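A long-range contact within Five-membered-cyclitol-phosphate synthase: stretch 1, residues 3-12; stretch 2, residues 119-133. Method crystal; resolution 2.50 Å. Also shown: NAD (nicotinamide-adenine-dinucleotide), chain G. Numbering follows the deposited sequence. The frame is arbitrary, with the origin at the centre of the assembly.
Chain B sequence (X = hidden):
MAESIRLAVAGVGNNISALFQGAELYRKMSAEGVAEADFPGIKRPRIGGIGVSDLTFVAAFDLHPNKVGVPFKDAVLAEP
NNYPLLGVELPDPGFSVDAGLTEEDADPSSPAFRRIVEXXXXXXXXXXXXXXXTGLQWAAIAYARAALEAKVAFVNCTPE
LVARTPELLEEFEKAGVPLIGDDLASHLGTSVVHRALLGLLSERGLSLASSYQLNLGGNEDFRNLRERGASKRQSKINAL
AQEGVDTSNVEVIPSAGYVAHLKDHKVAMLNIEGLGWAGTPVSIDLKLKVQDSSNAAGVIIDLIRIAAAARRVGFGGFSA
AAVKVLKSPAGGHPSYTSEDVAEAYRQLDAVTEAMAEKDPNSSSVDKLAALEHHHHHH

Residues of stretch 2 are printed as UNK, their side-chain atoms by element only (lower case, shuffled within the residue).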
# COMPACT_ATOMS: atom_id res chain seq x y z
N GLU B 3 -18.96 38.75 15.34
CA GLU B 3 -20.29 38.58 16.04
C GLU B 3 -20.70 37.10 16.03
O GLU B 3 -21.12 36.58 14.98
CB GLU B 3 -21.35 39.48 15.42
CG GLU B 3 -22.78 38.91 15.47
CD GLU B 3 -23.61 39.05 16.74
OE1 GLU B 3 -23.03 38.94 17.86
OE2 GLU B 3 -24.87 39.23 16.60
N SER B 4 -20.63 36.47 17.20
CA SER B 4 -20.53 35.00 17.40
C SER B 4 -21.89 34.35 17.12
O SER B 4 -22.92 34.93 17.52
CB SER B 4 -20.00 34.73 18.79
OG SER B 4 -19.62 33.37 18.95
N ILE B 5 -21.89 33.20 16.44
CA ILE B 5 -23.10 32.33 16.22
C ILE B 5 -23.53 31.68 17.54
O ILE B 5 -22.72 30.94 18.13
CB ILE B 5 -22.85 31.19 15.22
CG1 ILE B 5 -22.44 31.66 13.82
CG2 ILE B 5 -24.08 30.32 15.17
CD1 ILE B 5 -21.91 30.52 12.94
N ARG B 6 -24.78 31.87 17.93
CA ARG B 6 -25.42 31.16 19.06
C ARG B 6 -25.99 29.83 18.51
O ARG B 6 -27.01 29.83 17.76
CB ARG B 6 -26.42 32.11 19.74
CG ARG B 6 -25.81 33.40 20.29
CD ARG B 6 -26.80 34.49 20.66
NE ARG B 6 -27.58 34.98 19.52
CZ ARG B 6 -27.32 36.05 18.74
NH1 ARG B 6 -26.23 36.79 18.92
NH2 ARG B 6 -28.14 36.36 17.74
N LEU B 7 -25.32 28.72 18.82
CA LEU B 7 -25.44 27.46 18.06
C LEU B 7 -26.02 26.38 18.96
O LEU B 7 -25.49 26.16 20.05
CB LEU B 7 -24.08 27.06 17.47
CG LEU B 7 -24.07 25.78 16.63
CD1 LEU B 7 -24.73 26.00 15.28
CD2 LEU B 7 -22.66 25.25 16.47
N ALA B 8 -27.11 25.77 18.49
CA ALA B 8 -27.88 24.74 19.21
C ALA B 8 -27.61 23.41 18.52
O ALA B 8 -27.36 23.43 17.29
CB ALA B 8 -29.34 25.07 19.22
N VAL B 9 -27.65 22.31 19.27
CA VAL B 9 -27.12 21.01 18.80
C VAL B 9 -28.15 19.95 19.13
O VAL B 9 -28.50 19.77 20.30
CB VAL B 9 -25.76 20.74 19.46
CG1 VAL B 9 -25.48 19.25 19.63
CG2 VAL B 9 -24.62 21.46 18.73
N ALA B 10 -28.64 19.25 18.13
CA ALA B 10 -29.47 18.07 18.37
C ALA B 10 -28.55 16.89 18.10
O ALA B 10 -28.24 16.65 16.95
CB ALA B 10 -30.72 18.11 17.49
N GLY B 11 -28.06 16.28 19.16
CA GLY B 11 -27.10 15.15 19.13
C GLY B 11 -25.69 15.64 19.43
O GLY B 11 -25.12 16.36 18.59
N VAL B 12 -25.14 15.22 20.56
CA VAL B 12 -23.76 15.58 21.00
C VAL B 12 -22.83 14.41 20.75
O VAL B 12 -22.38 13.77 21.71
CB VAL B 12 -23.76 16.02 22.46
CG1 VAL B 12 -22.40 16.62 22.85
CG2 VAL B 12 -24.92 16.96 22.70
N UNK B 119 -36.53 26.14 24.74
CA UNK B 119 -35.05 26.22 24.91
C UNK B 119 -34.45 27.00 23.73
O UNK B 119 -33.54 27.82 23.99
c UNK B 119 -33.14 25.23 27.36
c UNK B 119 -34.35 24.86 25.05
n UNK B 119 -31.74 25.26 26.97
n UNK B 119 -31.06 23.63 28.45
c UNK B 119 -30.77 24.51 27.51
c UNK B 119 -34.03 24.38 26.47
n UNK B 119 -29.51 24.64 27.11
N UNK B 120 -34.94 26.79 22.50
CA UNK B 120 -34.36 27.48 21.31
C UNK B 120 -34.64 28.99 21.41
O UNK B 120 -33.72 29.82 21.06
c UNK B 120 -33.23 25.05 19.73
c UNK B 120 -34.69 25.44 19.70
c UNK B 120 -34.95 26.91 20.02
c UNK B 120 -35.25 25.13 18.33
N UNK B 121 -35.85 29.34 21.86
CA UNK B 121 -36.29 30.76 22.01
C UNK B 121 -35.49 31.43 23.15
O UNK B 121 -35.03 32.58 22.96
n UNK B 121 -38.94 33.71 26.28
n UNK B 121 -40.70 34.93 25.48
c UNK B 121 -38.28 32.89 23.60
c UNK B 121 -39.67 34.13 25.25
c UNK B 121 -38.39 32.24 22.22
c UNK B 121 -37.81 30.83 22.17
n UNK B 121 -39.39 33.76 24.00
N UNK B 122 -35.30 30.72 24.27
CA UNK B 122 -34.73 31.27 25.53
C UNK B 122 -33.22 31.46 25.36
O UNK B 122 -32.70 32.51 25.80
o UNK B 122 -32.79 28.75 29.02
c UNK B 122 -33.94 29.21 28.77
c UNK B 122 -34.05 30.45 27.88
c UNK B 122 -35.04 30.35 26.72
o UNK B 122 -35.01 28.71 29.22
N UNK B 123 -32.55 30.47 24.75
CA UNK B 123 -31.09 30.47 24.47
C UNK B 123 -30.75 31.42 23.34
O UNK B 123 -29.56 31.58 23.07
c UNK B 123 -30.62 29.09 24.14
o UNK B 123 -31.33 28.13 24.91
N UNK B 124 -31.76 32.00 22.69
CA UNK B 124 -31.55 32.96 21.58
C UNK B 124 -30.67 32.30 20.51
O UNK B 124 -29.88 33.01 19.88
c UNK B 124 -30.79 35.34 20.98
c UNK B 124 -30.94 34.28 22.08
c UNK B 124 -31.02 37.76 20.20
n UNK B 124 -29.63 38.28 20.13
c UNK B 124 -31.19 36.78 21.35
N UNK B 125 -30.82 30.99 20.32
CA UNK B 125 -30.09 30.24 19.27
C UNK B 125 -30.42 30.85 17.90
O UNK B 125 -31.50 31.46 17.73
c UNK B 125 -30.44 28.78 19.37
N UNK B 126 -29.48 30.75 16.98
CA UNK B 126 -29.63 31.27 15.61
C UNK B 126 -29.73 30.09 14.66
O UNK B 126 -30.47 30.19 13.65
c UNK B 126 -27.30 34.37 15.20
c UNK B 126 -28.43 32.12 15.19
o UNK B 126 -27.64 35.13 14.28
c UNK B 126 -28.37 33.49 15.84
o UNK B 126 -26.11 34.28 15.63
N UNK B 127 -29.02 29.02 15.01
CA UNK B 127 -28.87 27.81 14.17
C UNK B 127 -29.10 26.61 15.08
O UNK B 127 -28.49 26.55 16.16
c UNK B 127 -27.30 26.50 12.68
c UNK B 127 -27.14 28.99 12.70
c UNK B 127 -27.47 27.75 13.52
N UNK B 128 -29.92 25.67 14.64
CA UNK B 128 -29.99 24.34 15.26
C UNK B 128 -29.29 23.37 14.30
O UNK B 128 -29.71 23.30 13.15
c UNK B 128 -32.93 21.99 16.02
c UNK B 128 -31.43 23.93 15.51
c UNK B 128 -31.53 22.50 16.05
c UNK B 128 -30.98 22.41 17.44
N UNK B 129 -28.21 22.74 14.76
CA UNK B 129 -27.46 21.68 14.03
C UNK B 129 -28.05 20.31 14.40
O UNK B 129 -27.89 19.83 15.57
c UNK B 129 -25.07 20.74 13.73
c UNK B 129 -25.06 20.94 12.22
c UNK B 129 -25.98 21.77 14.41
c UNK B 129 -23.67 20.82 14.30
N UNK B 130 -28.67 19.66 13.43
CA UNK B 130 -29.22 18.31 13.58
C UNK B 130 -28.12 17.30 13.32
O UNK B 130 -27.70 17.16 12.15
c UNK B 130 -32.43 15.14 13.74
c UNK B 130 -32.17 14.22 12.74
c UNK B 130 -30.38 18.13 12.61
c UNK B 130 -31.00 16.76 12.65
c UNK B 130 -30.73 15.82 11.66
o UNK B 130 -32.76 12.99 12.78
c UNK B 130 -31.30 14.55 11.71
c UNK B 130 -31.83 16.40 13.69
N UNK B 131 -27.68 16.59 14.34
CA UNK B 131 -26.47 15.73 14.18
C UNK B 131 -26.72 14.38 14.84
O UNK B 131 -25.78 13.83 15.46
o UNK B 131 -24.07 15.97 14.05
c UNK B 131 -25.25 16.41 14.74
N UNK B 132 -27.91 13.84 14.64
CA UNK B 132 -28.34 12.52 15.18
C UNK B 132 -27.84 11.42 14.27
O UNK B 132 -27.38 11.65 13.15
c UNK B 132 -29.88 12.48 15.22
c UNK B 132 -32.03 12.65 16.50
c UNK B 132 -30.55 12.96 16.51
c UNK B 132 -30.35 14.45 16.66
N UNK B 133 -28.01 10.15 14.71
CA UNK B 133 -27.72 9.03 13.84
C UNK B 133 -28.52 9.11 12.52
O UNK B 133 -29.58 9.75 12.43
c UNK B 133 -28.08 8.29 16.14
c UNK B 133 -28.48 9.75 16.06
c UNK B 133 -28.12 7.81 14.72
PA NAD G . -22.62 10.15 16.76
O1A NAD G . -23.16 8.77 16.79
O2A NAD G . -21.24 10.32 17.33
O5B NAD G . -23.60 11.25 17.34
C5B NAD G . -24.97 10.82 17.49
C4B NAD G . -25.54 11.45 18.74
O4B NAD G . -27.00 11.55 18.70
C3B NAD G . -25.22 10.66 20.01
O3B NAD G . -24.84 11.58 21.02
C2B NAD G . -26.57 10.03 20.34
O2B NAD G . -26.46 9.64 21.68
C1B NAD G . -27.47 11.23 20.00
N9A NAD G . -28.90 11.00 19.91
C8A NAD G . -29.47 9.80 19.55
N7A NAD G . -30.78 9.86 19.45
C5A NAD G . -31.09 11.19 19.73
C6A NAD G . -32.33 11.87 19.77
N6A NAD G . -33.48 11.28 19.49
N1A NAD G . -32.31 13.20 20.05
C2A NAD G . -31.12 13.76 20.32
N3A NAD G . -29.90 13.22 20.33
C4A NAD G . -29.94 11.91 20.01
O3 NAD G . -22.59 10.60 15.24
PN NAD G . -21.57 11.58 14.49
O1N NAD G . -21.53 12.85 15.24
O2N NAD G . -20.37 10.72 14.24
O5D NAD G . -22.37 11.83 13.11
C5D NAD G . -23.71 12.47 13.20
C4D NAD G . -24.43 12.30 11.90
O4D NAD G . -23.76 12.99 10.82
C3D NAD G . -24.56 10.83 11.48
O3D NAD G . -25.83 10.68 10.88
C2D NAD G . -23.54 10.72 10.35
O2D NAD G . -23.82 9.77 9.34
C1D NAD G . -23.66 12.10 9.70
N1N NAD G . -22.48 12.35 8.82
C2N NAD G . -21.16 12.14 9.35
C3N NAD G . -20.04 12.17 8.53
C7N NAD G . -18.68 11.98 9.17
O7N NAD G . -18.58 11.93 10.39
N7N NAD G . -17.62 11.86 8.37
C4N NAD G . -20.25 12.38 7.17
C5N NAD G . -21.51 12.75 6.70
C6N NAD G . -22.62 12.65 7.52

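Position 119 lies in a helix that begins earlier in the chain. Its side chain has three carbons, a nitrogen, then a carbon carrying two more nitrogens. It does not reach stretch 1. This is R119. Position 120 has four carbons, forked at the second. One terminal carbon comes 3.9 Å from CB of A8. The fork at the second carbon makes it L120. Position 121 repeats the pattern of 119, a guanidinium on a three-carbon arm, and is exposed and out of reach. This is R121. Position 122 has three carbons, the third carrying two oxygens, also out of reach. This is E122.

Position 123 has one carbon and one oxygen. The oxygen makes a very short hydrogen bond, 2.4 Å, to O of R119. This is S123. Position 124 has four carbons in a row ending in nitrogen. Its phi is positive, and it leaves the helix in a Schellman motif. The terminal nitrogen sits 3.4 Å from NH2 of R6, over the guanidinium face opposite the carboxylate of position 126. Both are positive donors, and they make no hydrogen bond. This is K124. Position 125 has a single side-chain carbon, CB, 3.9 Å from CB of A8. This is A125.

Position 126 has three carbons, the third carrying two oxygens. The carboxylate carbon lies over one face of the R6 guanidinium, 3.3 Å from NH2. This is E126. OE1 of E126 forms a salt bridge with NH2 of R6 at 3.6 Å. The oxygen is well out of the guanidinium plane, so charge alone holds the pair.

Position 127 has one carbon carrying two others. These touch L7 and I5. This is V127; its CG1 is 3.7 Å from CD1 of L7. Position 128 has four carbons forked at the second. One end lies 3.6 Å from CB of A8. This is L128. Position 129 has the same fork. Its CB lies 4.5 Å from CD1 of L7, on the sheet face where L7 and V9 also point. This is L129. Position 130 has one carbon and a six-carbon ring bearing an oxygen. The ring meets A10 obliquely. This is Y130.

Position 131 has one carbon and one oxygen; CB is 3.9 Å from O of G11. This is S131. Position 132 has four carbons forked at the second. One tip is 3.1 Å from O of A10 and 3.8 Å from its CB. This is L132. Its O accepts a hydrogen bond from O3D of NAD at 2.9 Å. Position 133 has three carbons closing a ring onto N, and makes no contact with stretch 1. This is P133.

The contact is a parallel strand pairing. A8 and A10 each give N and O to stretch 2, as alternate residues of a parallel strand do. A8 N donates to V127 O and A10 N to L129 O; L129 N donates to A8 O and S131 N to A10 O. L7, V9, V127 and L129 share one face; A8, A10, L128 and Y130 share the other. R6 O accepts from E126 N, and R6 NE donates to K124 O at 3.0 Å. At G11, a CB would clash with O of S131.

Stretch 2 (119-133) RLRESKAEVLLYSLP
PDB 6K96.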